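Local coordinates for protein GTP pyrophosphokinase (Streptococcus pneumoniae, PDB 2BE3) that probably transfers pyrophosphate from ATP to GTP or GDP to make the alarmone (p)ppGpp, at residues A[154-157]-A[158-162]; A[176-179]-A[180-184]. All coordinates share one frame; numbering follows the deposited sequence.

Contact 1: A[154-157]-A[158-162]; sequences ATIE and HSLNY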
loop_
_atom_site.group_PDB
_atom_site.type_symbol
_atom_site.label_atom_id
_atom_site.label_comp_id
_atom_site.label_asym_id
_atom_site.label_seq_id
_atom_site.Cartn_x
_atom_site.Cartn_y
_atom_site.Cartn_z
ATOM N N ALA A 154 9.943 -22.594 -13.852
ATOM C CA ALA A 154 10.949 -21.533 -13.692
ATOM C C ALA A 154 11.598 -21.511 -12.328
ATOM O O ALA A 154 12.807 -21.393 -12.253
ATOM C CB ALA A 154 10.368 -20.162 -14.002
ATOM N N THR A 155 10.816 -21.630 -11.250
ATOM C CA THR A 155 11.376 -21.520 -9.911
ATOM C C THR A 155 12.316 -22.691 -9.717
ATOM O O THR A 155 13.346 -22.541 -9.109
ATOM C CB THR A 155 10.307 -21.522 -8.749
ATOM O OG1 THR A 155 9.569 -22.699 -8.851
ATOM C CG2 THR A 155 9.318 -20.383 -8.829
ATOM N N ILE A 156 11.957 -23.855 -10.242
ATOM C CA ILE A 156 12.810 -25.051 -10.167
ATOM C C ILE A 156 14.087 -24.941 -11.028
ATOM O O ILE A 156 15.150 -25.361 -10.594
ATOM C CB ILE A 156 11.993 -26.303 -10.520
ATOM C CG1 ILE A 156 11.194 -26.751 -9.298
ATOM C CG2 ILE A 156 12.854 -27.444 -11.099
ATOM C CD1 ILE A 156 10.231 -27.874 -9.629
ATOM N N GLU A 157 13.978 -24.384 -12.233
ATOM C CA GLU A 157 15.130 -24.219 -13.116
ATOM C C GLU A 157 16.141 -23.238 -12.495
ATOM O O GLU A 157 17.332 -23.485 -12.493
ATOM C CB GLU A 157 14.681 -23.811 -14.525
ATOM C CG GLU A 157 15.685 -24.093 -15.595
ATOM C CD GLU A 157 16.561 -22.893 -15.971
ATOM O OE1 GLU A 157 16.349 -21.772 -15.426
ATOM O OE2 GLU A 157 17.474 -23.072 -16.845
ATOM N N HIS A 158 15.624 -22.175 -11.902
ATOM C CA HIS A 158 16.398 -21.174 -11.227
ATOM C C HIS A 158 17.167 -21.760 -10.050
ATOM O O HIS A 158 18.341 -21.472 -9.874
ATOM C CB HIS A 158 15.452 -20.072 -10.745
ATOM C CG HIS A 158 16.146 -18.883 -10.173
ATOM N ND1 HIS A 158 16.655 -17.867 -10.958
ATOM C CD2 HIS A 158 16.443 -18.558 -8.891
ATOM C CE1 HIS A 158 17.222 -16.956 -10.184
ATOM N NE2 HIS A 158 17.097 -17.349 -8.922
ATOM N N SER A 159 16.504 -22.571 -9.239
ATOM C CA SER A 159 17.159 -23.260 -8.132
ATOM C C SER A 159 18.295 -24.167 -8.582
ATOM O O SER A 159 19.380 -24.126 -8.016
ATOM C CB SER A 159 16.149 -24.089 -7.331
ATOM O OG SER A 159 15.306 -23.220 -6.609
ATOM N N LEU A 160 18.030 -25.006 -9.578
ATOM C CA LEU A 160 19.051 -25.878 -10.111
ATOM C C LEU A 160 20.179 -25.047 -10.691
ATOM O O LEU A 160 21.353 -25.387 -10.526
ATOM C CB LEU A 160 18.480 -26.818 -11.171
ATOM C CG LEU A 160 17.566 -27.915 -10.637
ATOM C CD1 LEU A 160 16.622 -28.451 -11.719
ATOM C CD2 LEU A 160 18.322 -29.042 -9.887
ATOM N N ASN A 161 19.821 -23.954 -11.358
ATOM C CA ASN A 161 20.810 -23.110 -12.004
ATOM C C ASN A 161 21.743 -22.346 -11.049
ATOM O O ASN A 161 22.869 -22.061 -11.387
ATOM C CB ASN A 161 20.170 -22.183 -13.022
ATOM C CG ASN A 161 21.178 -21.658 -14.008
ATOM O OD1 ASN A 161 21.896 -22.434 -14.681
ATOM N ND2 ASN A 161 21.267 -20.344 -14.095
ATOM N N TYR A 162 21.271 -22.054 -9.849
ATOM C CA TYR A 162 22.114 -21.512 -8.802
ATOM C C TYR A 162 23.267 -22.496 -8.542
ATOM O O TYR A 162 24.421 -22.104 -8.490
ATOM C CB TYR A 162 21.293 -21.258 -7.515
ATOM C CG TYR A 162 22.133 -20.728 -6.381
ATOM C CD1 TYR A 162 22.489 -19.390 -6.315
ATOM C CD2 TYR A 162 22.606 -21.584 -5.393
ATOM C CE1 TYR A 162 23.287 -18.907 -5.274
ATOM C CE2 TYR A 162 23.404 -21.123 -4.352
ATOM C CZ TYR A 162 23.734 -19.791 -4.298
ATOM O OH TYR A 162 24.522 -19.357 -3.272
#

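Contact 2: A[176-179]-A[180-184]; sequences LEIT and ARIAH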
loop_
_atom_site.group_PDB
_atom_site.type_symbol
_atom_site.label_atom_id
_atom_site.label_comp_id
_atom_site.label_asym_id
_atom_site.label_seq_id
_atom_site.Cartn_x
_atom_site.Cartn_y
_atom_site.Cartn_z
ATOM N N LEU A 176 14.750 -31.269 -17.242
ATOM C CA LEU A 176 14.397 -29.876 -17.476
ATOM C C LEU A 176 13.726 -29.662 -18.835
ATOM O O LEU A 176 12.758 -28.923 -18.949
ATOM C CB LEU A 176 15.613 -28.961 -17.312
ATOM C CG LEU A 176 16.027 -28.662 -15.859
ATOM C CD1 LEU A 176 17.167 -27.633 -15.788
ATOM C CD2 LEU A 176 14.831 -28.203 -15.023
ATOM N N GLU A 177 14.214 -30.350 -19.855
ATOM C CA GLU A 177 13.698 -30.170 -21.207
ATOM C C GLU A 177 12.363 -30.866 -21.385
ATOM O O GLU A 177 11.464 -30.284 -21.993
ATOM C CB GLU A 177 14.709 -30.635 -22.248
ATOM C CG GLU A 177 15.939 -29.724 -22.278
ATOM C CD GLU A 177 17.064 -30.258 -23.145
ATOM O OE1 GLU A 177 16.986 -31.441 -23.572
ATOM O OE2 GLU A 177 18.035 -29.492 -23.400
ATOM N N ILE A 178 12.208 -32.083 -20.850
ATOM C CA ILE A 178 10.903 -32.706 -20.974
ATOM C C ILE A 178 9.818 -31.992 -20.158
ATOM O O ILE A 178 8.707 -31.788 -20.676
ATOM C CB ILE A 178 10.871 -34.306 -20.933
ATOM C CG1 ILE A 178 9.640 -34.842 -20.212
ATOM C CG2 ILE A 178 12.105 -34.935 -20.329
ATOM C CD1 ILE A 178 8.965 -35.975 -21.030
ATOM N N THR A 179 10.144 -31.580 -18.923
ATOM C CA THR A 179 9.196 -30.830 -18.110
ATOM C C THR A 179 8.841 -29.491 -18.755
ATOM O O THR A 179 7.680 -29.111 -18.738
ATOM C CB THR A 179 9.637 -30.654 -16.618
ATOM O OG1 THR A 179 10.921 -30.010 -16.542
ATOM C CG2 THR A 179 9.704 -32.007 -15.927
ATOM N N ALA A 180 9.810 -28.803 -19.367
ATOM C CA ALA A 180 9.506 -27.545 -20.080
ATOM C C ALA A 180 8.510 -27.764 -21.208
ATOM O O ALA A 180 7.607 -26.962 -21.367
ATOM C CB ALA A 180 10.784 -26.818 -20.601
ATOM N N ARG A 181 8.689 -28.837 -21.982
ATOM C CA ARG A 181 7.732 -29.267 -23.006
ATOM C C ARG A 181 6.365 -29.648 -22.389
ATOM O O ARG A 181 5.325 -29.145 -22.831
ATOM C CB ARG A 181 8.294 -30.435 -23.843
ATOM C CG ARG A 181 9.523 -30.051 -24.664
ATOM C CD ARG A 181 9.912 -31.074 -25.782
ATOM N NE ARG A 181 9.894 -32.488 -25.353
ATOM C CZ ARG A 181 10.964 -33.226 -25.022
ATOM N NH1 ARG A 181 12.202 -32.717 -25.030
ATOM N NH2 ARG A 181 10.790 -34.494 -24.672
ATOM N N ILE A 182 6.366 -30.523 -21.380
ATOM C CA ILE A 182 5.121 -30.888 -20.704
ATOM C C ILE A 182 4.359 -29.671 -20.150
ATOM O O ILE A 182 3.144 -29.600 -20.310
ATOM C CB ILE A 182 5.327 -31.922 -19.578
ATOM C CG1 ILE A 182 5.801 -33.258 -20.132
ATOM C CG2 ILE A 182 4.027 -32.182 -18.852
ATOM C CD1 ILE A 182 6.358 -34.181 -19.053
ATOM N N ALA A 183 5.068 -28.723 -19.526
ATOM C CA ALA A 183 4.439 -27.541 -18.935
ATOM C C ALA A 183 3.808 -26.601 -19.982
ATOM O O ALA A 183 2.717 -26.070 -19.788
ATOM C CB ALA A 183 5.445 -26.774 -18.133
ATOM N N HIS A 184 4.521 -26.364 -21.069
ATOM C CA HIS A 184 3.987 -25.632 -22.209
ATOM C C HIS A 184 2.748 -26.313 -22.776
ATOM O O HIS A 184 1.724 -25.664 -23.041
ATOM C CB HIS A 184 5.059 -25.545 -23.290
ATOM C CG HIS A 184 4.611 -24.829 -24.516
ATOM N ND1 HIS A 184 4.207 -25.491 -25.657
ATOM C CD2 HIS A 184 4.486 -23.511 -24.782
ATOM C CE1 HIS A 184 3.879 -24.609 -26.583
ATOM N NE2 HIS A 184 4.043 -23.402 -26.076
HETATM O O HOH W 1 15.180 -33.472 -23.851
#

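Contact 1: A[154-157]-A[158-162]
The carbonyl oxygen T155 O is gripped twice by S159, one turn further along helix 148-164. S159 N gives the regular alpha-helical bond, and S159 OG adds a second at 3.2 Å from T155 O, the two donors arriving from opposite faces of the carbonyl plane. The serine torsion accounts for the second bond: with OG lying beside its own backbone N and opposite the carbonyl carbon (chi1 -71°), the hydroxyl is folded back toward the preceding turn. The other i to i+4 bonds between 154-157 and 158-162 run from H158 N to A154 O, from L160 N to I156 O and from N161 N to E157 O, the last at 2.8 Å. On another flank of the helix I156 and L160 stand side by side and point the same way, and methyl CG2 of I156 meets CD1 of L160 at 3.9 Å. L160 CG also packs over the oxygen I156 O at 3.5 Å. T155 OG1 has its own partner one turn earlier, the carbonyl oxygen of N151, which is the classic back-bonding of a helical threonine. Within the fold, this helix directly follows strand 137-147 of the mixed sheet, and A154 and T155 still touch R146 near the end of that strand. E157 and L160 face the next helix, 170-191, both packing on its L176, while F168 of the intervening loop lies against E157, L160 and N161.

Contact 2: A[176-179]-A[180-184]
Four successive i to i+4 backbone bonds, A180 N to L176 O through A183 N to T179 O, with N-H...O angles up to 174° at I182 N, define 176-184 as regular alpha-helix within helix 170-191. On one flank I178 and I182, four residues apart, form an apolar ridge: the two side chains lie alongside each other, and CG1 of I178 meets CD1 of I182 at 3.5 Å. The torsion of I182, with CG1 opposite the carbonyl carbon and beside its own N (chi1 -65°), also lays I182 CG1 over the oxygen of I178, 3.3 Å from I178 O. Next along the surface, R181 folds back over the preceding turn. Its chain bends at chi3 (-45°), and the flat guanidinium settles on the helix backbone, with I178 CA 4.0 Å above its plane and over its centre. NH2 reaches I178 CB at 3.7 Å, so this face of the guanidinium is in van der Waals contact with I178. E177 and R181 have the i to i+4 spacing and opposite charges of a possible salt bridge, but 5.2 Å separates E177 OE1 from R181 NH1. A water spans the gap instead. The other carboxylate oxygen, E177 OE2, makes a salt bridge with K173 one turn earlier, so the carboxylate is held through both oxygens. On the flank that meets helix 148-164, W153 packs on T179 and A180, and its NE1 bonds to L176 O, while T179 OG1 bonds to R175 O. The bridging water donates to E177 OE1 at 2.7 Å and, lying in the guanidinium plane at its edge, accepts from R181 NH1 at 3.3 Å.

Overall arrangement
Both contacts are surface helical turns, contact 1 on helix 148-164 and contact 2 on helix 170-191, consecutive in the chain and with centres about 14 Å apart. The two helices meet directly: L160 CD1 of contact 1 lies 3.8 Å from L176 CD2 of contact 2, and E157 CG lies 3.8 Å from L176 CD1. Each has one buried residue, A154 and L176 respectively. Contact 1 lies nearer the chain's centre, about 15 Å from it against 20 Å, centre to centre. Their polar chemistry differs: a serine hydroxyl supplements the backbone bonding in 154-162, whereas in 176-184 the added polar chemistry is charged side chains and a water that links two of them, while each helix also carries an i to i+4 apolar pair.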